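Local coordinates for protein superoxide dismutase (Candida albicans, PDB 4GUN) that probably removes superoxide radicals as a manganese-dependent superoxide dismutase, converting them into hydrogen peroxide and molecular oxygen, at residues I8-L20 and H77-P89. The protein carries 2 engineered substitutions. Sequence-based numbering, arbitrary orientation.
With MN (manganese (II) ion), chain Q.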
# COMPACT_ATOMS: atom_id res chain seq x y z
N ILE A 8 10.34 25.84 -0.82
CA ILE A 8 9.28 26.06 0.17
C ILE A 8 9.93 26.52 1.49
O ILE A 8 11.13 26.29 1.72
CB ILE A 8 8.33 24.84 0.38
CG1 ILE A 8 9.06 23.62 0.98
CG2 ILE A 8 7.58 24.51 -0.93
CD1 ILE A 8 8.20 22.59 1.60
N SER A 9 9.15 27.17 2.36
CA SER A 9 9.66 27.65 3.63
C SER A 9 8.68 27.37 4.75
O SER A 9 7.52 27.07 4.49
CB SER A 9 10.06 29.12 3.54
OG SER A 9 8.94 29.94 3.25
N LEU A 10 9.16 27.41 5.99
CA LEU A 10 8.32 27.17 7.15
C LEU A 10 7.31 28.32 7.25
O LEU A 10 7.75 29.47 7.25
CB LEU A 10 9.19 27.10 8.42
CG LEU A 10 8.49 26.69 9.72
CD1 LEU A 10 8.16 25.22 9.71
CD2 LEU A 10 9.37 27.00 10.93
N PRO A 11 5.98 28.06 7.31
CA PRO A 11 5.02 29.18 7.42
C PRO A 11 5.06 29.84 8.80
O PRO A 11 5.53 29.24 9.78
CB PRO A 11 3.67 28.51 7.18
CG PRO A 11 3.85 27.11 7.72
CD PRO A 11 5.28 26.76 7.33
N LYS A 12 4.59 31.09 8.87
CA LYS A 12 4.50 31.86 10.11
C LYS A 12 3.26 31.35 10.83
O LYS A 12 2.23 31.13 10.18
CB LYS A 12 4.38 33.36 9.79
N ILE A 13 3.35 31.13 12.16
CA ILE A 13 2.23 30.60 12.97
C ILE A 13 1.45 31.74 13.65
O ILE A 13 2.06 32.51 14.38
CB ILE A 13 2.72 29.54 14.00
CG1 ILE A 13 3.74 28.53 13.39
CG2 ILE A 13 1.56 28.84 14.71
CD1 ILE A 13 3.23 27.58 12.30
N ASP A 14 0.12 31.80 13.45
CA ASP A 14 -0.78 32.85 13.96
C ASP A 14 -1.13 32.76 15.47
O ASP A 14 -2.09 33.40 15.92
CB ASP A 14 -2.06 32.94 13.10
CG ASP A 14 -1.86 32.83 11.59
OD1 ASP A 14 -0.87 33.42 11.08
OD2 ASP A 14 -2.71 32.20 10.92
N TRP A 15 -0.37 31.98 16.23
CA TRP A 15 -0.57 31.83 17.67
C TRP A 15 0.74 31.51 18.37
O TRP A 15 1.66 30.99 17.74
CB TRP A 15 -1.67 30.79 18.00
CG TRP A 15 -1.71 29.59 17.11
CD1 TRP A 15 -2.53 29.39 16.04
CD2 TRP A 15 -0.94 28.38 17.25
NE1 TRP A 15 -2.31 28.15 15.49
CE2 TRP A 15 -1.33 27.51 16.20
CE3 TRP A 15 0.08 27.96 18.13
CZ2 TRP A 15 -0.75 26.25 16.01
CZ3 TRP A 15 0.64 26.69 17.96
CH2 TRP A 15 0.23 25.86 16.90
N ALA A 16 0.81 31.82 19.67
CA ALA A 16 1.99 31.56 20.51
C ALA A 16 2.08 30.05 20.78
O ALA A 16 1.06 29.36 20.80
CB ALA A 16 1.87 32.34 21.82
N LEU A 17 3.31 29.53 20.99
CA LEU A 17 3.50 28.09 21.19
C LEU A 17 2.73 27.48 22.38
O LEU A 17 2.30 26.32 22.34
CB LEU A 17 4.99 27.77 21.29
CG LEU A 17 5.82 28.00 20.05
CD1 LEU A 17 7.30 28.07 20.41
CD2 LEU A 17 5.57 26.91 18.99
N ASP A 18 2.53 28.28 23.42
CA ASP A 18 1.84 27.83 24.63
C ASP A 18 0.32 28.17 24.64
O ASP A 18 -0.36 27.86 25.61
CB ASP A 18 2.55 28.44 25.86
CG ASP A 18 2.42 29.96 25.98
OD1 ASP A 18 2.80 30.49 27.04
OD2 ASP A 18 1.97 30.61 25.00
N ALA A 19 -0.18 28.80 23.57
CA ALA A 19 -1.56 29.28 23.46
C ALA A 19 -2.63 28.21 23.29
O ALA A 19 -3.81 28.52 23.47
CB ALA A 19 -1.65 30.34 22.36
N LEU A 20 -2.24 26.94 22.98
CA LEU A 20 -3.17 25.80 22.83
C LEU A 20 -3.33 25.00 24.13
O LEU A 20 -4.14 24.07 24.19
CB LEU A 20 -2.80 24.88 21.63
CG LEU A 20 -2.49 25.57 20.26
CD1 LEU A 20 -2.51 24.53 19.13
CD2 LEU A 20 -3.50 26.70 19.93
N HIS A 77 4.61 18.91 4.51
CA HIS A 77 4.53 20.39 4.52
C HIS A 77 3.09 20.86 4.36
O HIS A 77 2.65 21.74 5.11
CB HIS A 77 5.39 21.00 3.40
CG HIS A 77 5.19 22.48 3.25
ND1 HIS A 77 5.61 23.39 4.23
CD2 HIS A 77 4.68 23.17 2.20
CE1 HIS A 77 5.32 24.59 3.75
NE2 HIS A 77 4.73 24.51 2.55
N THR A 78 2.36 20.26 3.38
CA THR A 78 0.96 20.58 3.08
C THR A 78 0.07 20.27 4.27
O THR A 78 -0.75 21.12 4.66
CB THR A 78 0.51 19.81 1.82
OG1 THR A 78 1.30 20.24 0.72
CG2 THR A 78 -0.98 20.00 1.52
N ASN A 79 0.23 19.07 4.86
CA ASN A 79 -0.58 18.63 6.02
C ASN A 79 -0.36 19.50 7.26
O ASN A 79 -1.33 19.94 7.88
CB ASN A 79 -0.32 17.15 6.34
CG ASN A 79 -0.89 16.17 5.33
OD1 ASN A 79 -1.82 16.49 4.58
ND2 ASN A 79 -0.37 14.95 5.30
N HIS A 80 0.91 19.76 7.62
CA HIS A 80 1.23 20.60 8.77
C HIS A 80 0.77 22.05 8.59
O HIS A 80 0.17 22.58 9.52
CB HIS A 80 2.70 20.45 9.18
CG HIS A 80 2.97 19.12 9.84
ND1 HIS A 80 3.30 18.00 9.10
CD2 HIS A 80 2.87 18.75 11.14
CE1 HIS A 80 3.45 17.01 9.97
NE2 HIS A 80 3.23 17.42 11.21
N SER A 81 0.93 22.64 7.38
CA SER A 81 0.45 24.00 7.05
C SER A 81 -1.06 24.13 7.24
O SER A 81 -1.53 25.14 7.78
CB SER A 81 0.83 24.40 5.63
OG SER A 81 2.23 24.59 5.52
N LEU A 82 -1.82 23.08 6.82
CA LEU A 82 -3.28 23.02 7.00
C LEU A 82 -3.58 22.92 8.50
O LEU A 82 -4.48 23.58 9.00
CB LEU A 82 -3.91 21.80 6.30
CG LEU A 82 -3.98 21.80 4.76
CD1 LEU A 82 -4.09 20.37 4.24
CD2 LEU A 82 -5.15 22.65 4.24
N PHE A 83 -2.80 22.09 9.20
CA PHE A 83 -2.98 21.85 10.64
C PHE A 83 -2.85 23.14 11.46
O PHE A 83 -3.79 23.48 12.18
CB PHE A 83 -2.03 20.75 11.12
CG PHE A 83 -2.27 20.18 12.50
CD1 PHE A 83 -3.51 19.64 12.84
CD2 PHE A 83 -1.24 20.10 13.43
CE1 PHE A 83 -3.72 19.08 14.11
CE2 PHE A 83 -1.45 19.52 14.69
CZ PHE A 83 -2.68 19.03 15.03
N TRP A 84 -1.75 23.88 11.31
CA TRP A 84 -1.55 25.12 12.07
C TRP A 84 -2.65 26.16 11.82
O TRP A 84 -3.04 26.88 12.75
CB TRP A 84 -0.16 25.75 11.87
CG TRP A 84 1.02 24.81 11.75
CD1 TRP A 84 2.00 24.86 10.80
CD2 TRP A 84 1.39 23.74 12.64
NE1 TRP A 84 2.95 23.91 11.04
CE2 TRP A 84 2.58 23.18 12.14
CE3 TRP A 84 0.80 23.18 13.79
CZ2 TRP A 84 3.19 22.07 12.74
CZ3 TRP A 84 1.43 22.11 14.40
CH2 TRP A 84 2.58 21.53 13.84
N LYS A 85 -3.15 26.21 10.56
CA LYS A 85 -4.22 27.12 10.14
C LYS A 85 -5.58 26.74 10.68
O LYS A 85 -6.41 27.63 10.84
CB LYS A 85 -4.23 27.34 8.62
CG LYS A 85 -3.12 28.28 8.12
CD LYS A 85 -3.47 29.74 8.32
CE LYS A 85 -2.56 30.68 7.58
NZ LYS A 85 -3.08 32.08 7.64
N ASN A 86 -5.81 25.44 10.99
CA ASN A 86 -7.08 25.03 11.61
C ASN A 86 -7.01 24.81 13.12
O ASN A 86 -7.86 24.15 13.71
CB ASN A 86 -7.89 23.95 10.83
CG ASN A 86 -7.28 22.57 10.73
OD1 ASN A 86 -7.20 22.02 9.64
ND2 ASN A 86 -6.93 21.95 11.85
N LEU A 87 -6.01 25.43 13.75
CA LEU A 87 -5.84 25.43 15.19
C LEU A 87 -5.85 26.89 15.62
O LEU A 87 -5.33 27.74 14.90
CB LEU A 87 -4.51 24.77 15.62
CG LEU A 87 -4.42 23.23 15.50
CD1 LEU A 87 -3.00 22.75 15.76
CD2 LEU A 87 -5.39 22.52 16.46
N ALA A 88 -6.44 27.18 16.76
CA ALA A 88 -6.52 28.56 17.27
C ALA A 88 -6.71 28.55 18.77
O ALA A 88 -7.47 27.71 19.28
CB ALA A 88 -7.70 29.30 16.62
N PRO A 89 -6.09 29.50 19.51
CA PRO A 89 -6.35 29.58 20.96
C PRO A 89 -7.84 29.81 21.24
O PRO A 89 -8.57 30.32 20.37
CB PRO A 89 -5.55 30.81 21.41
CG PRO A 89 -4.66 31.17 20.29
CD PRO A 89 -5.20 30.58 19.04
MN MN Q . 2.89 15.98 12.74
O HOH W 1 2.47 14.38 11.35
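H77 receives I8 over one face of its imidazole: I8 CD1 stands 3.6 Å from the ring centroid, 20° off the normal, a CH-pi contact. The opposite face carries S81 OG, offset toward the rim, and ND1 is hydrogen-bonded to H37 on helix 26-56. H80 carries its ring to the metal site, where its NE2 binds manganese at 2.1 Å, alongside H32, D170 and H174. S81 OG bonds back to H77 O (2.9 Å) while meeting P11 CG. One turn on, W84 takes I13 CD1 over a face, 3.3 Å from W84 CD1, and P11 CG at its edge; its NE1 bonds to H37. W84 O accepts from W15 NE1 at 3.1 Å, with an N-H...O angle of 158°, in both the carbonyl plane and the indole plane. I13 CG2 lies over the centre of one W15 face, L20 CD2 over the opposite face near the rim. K85, bent at chi2 (-80°), curls back to the loop; its NZ forms a salt bridge with D14 OD2 at 3.3 Å, the hydrogen bond weak. Beyond the helix, L87 CD1 meets L20 CD1, and P89 packs on W15 CB and A19 CB. The N-terminal loop thus holds W84 by ring and carbonyl, and that indole abuts ligand H32, making W84 a second-shell residue.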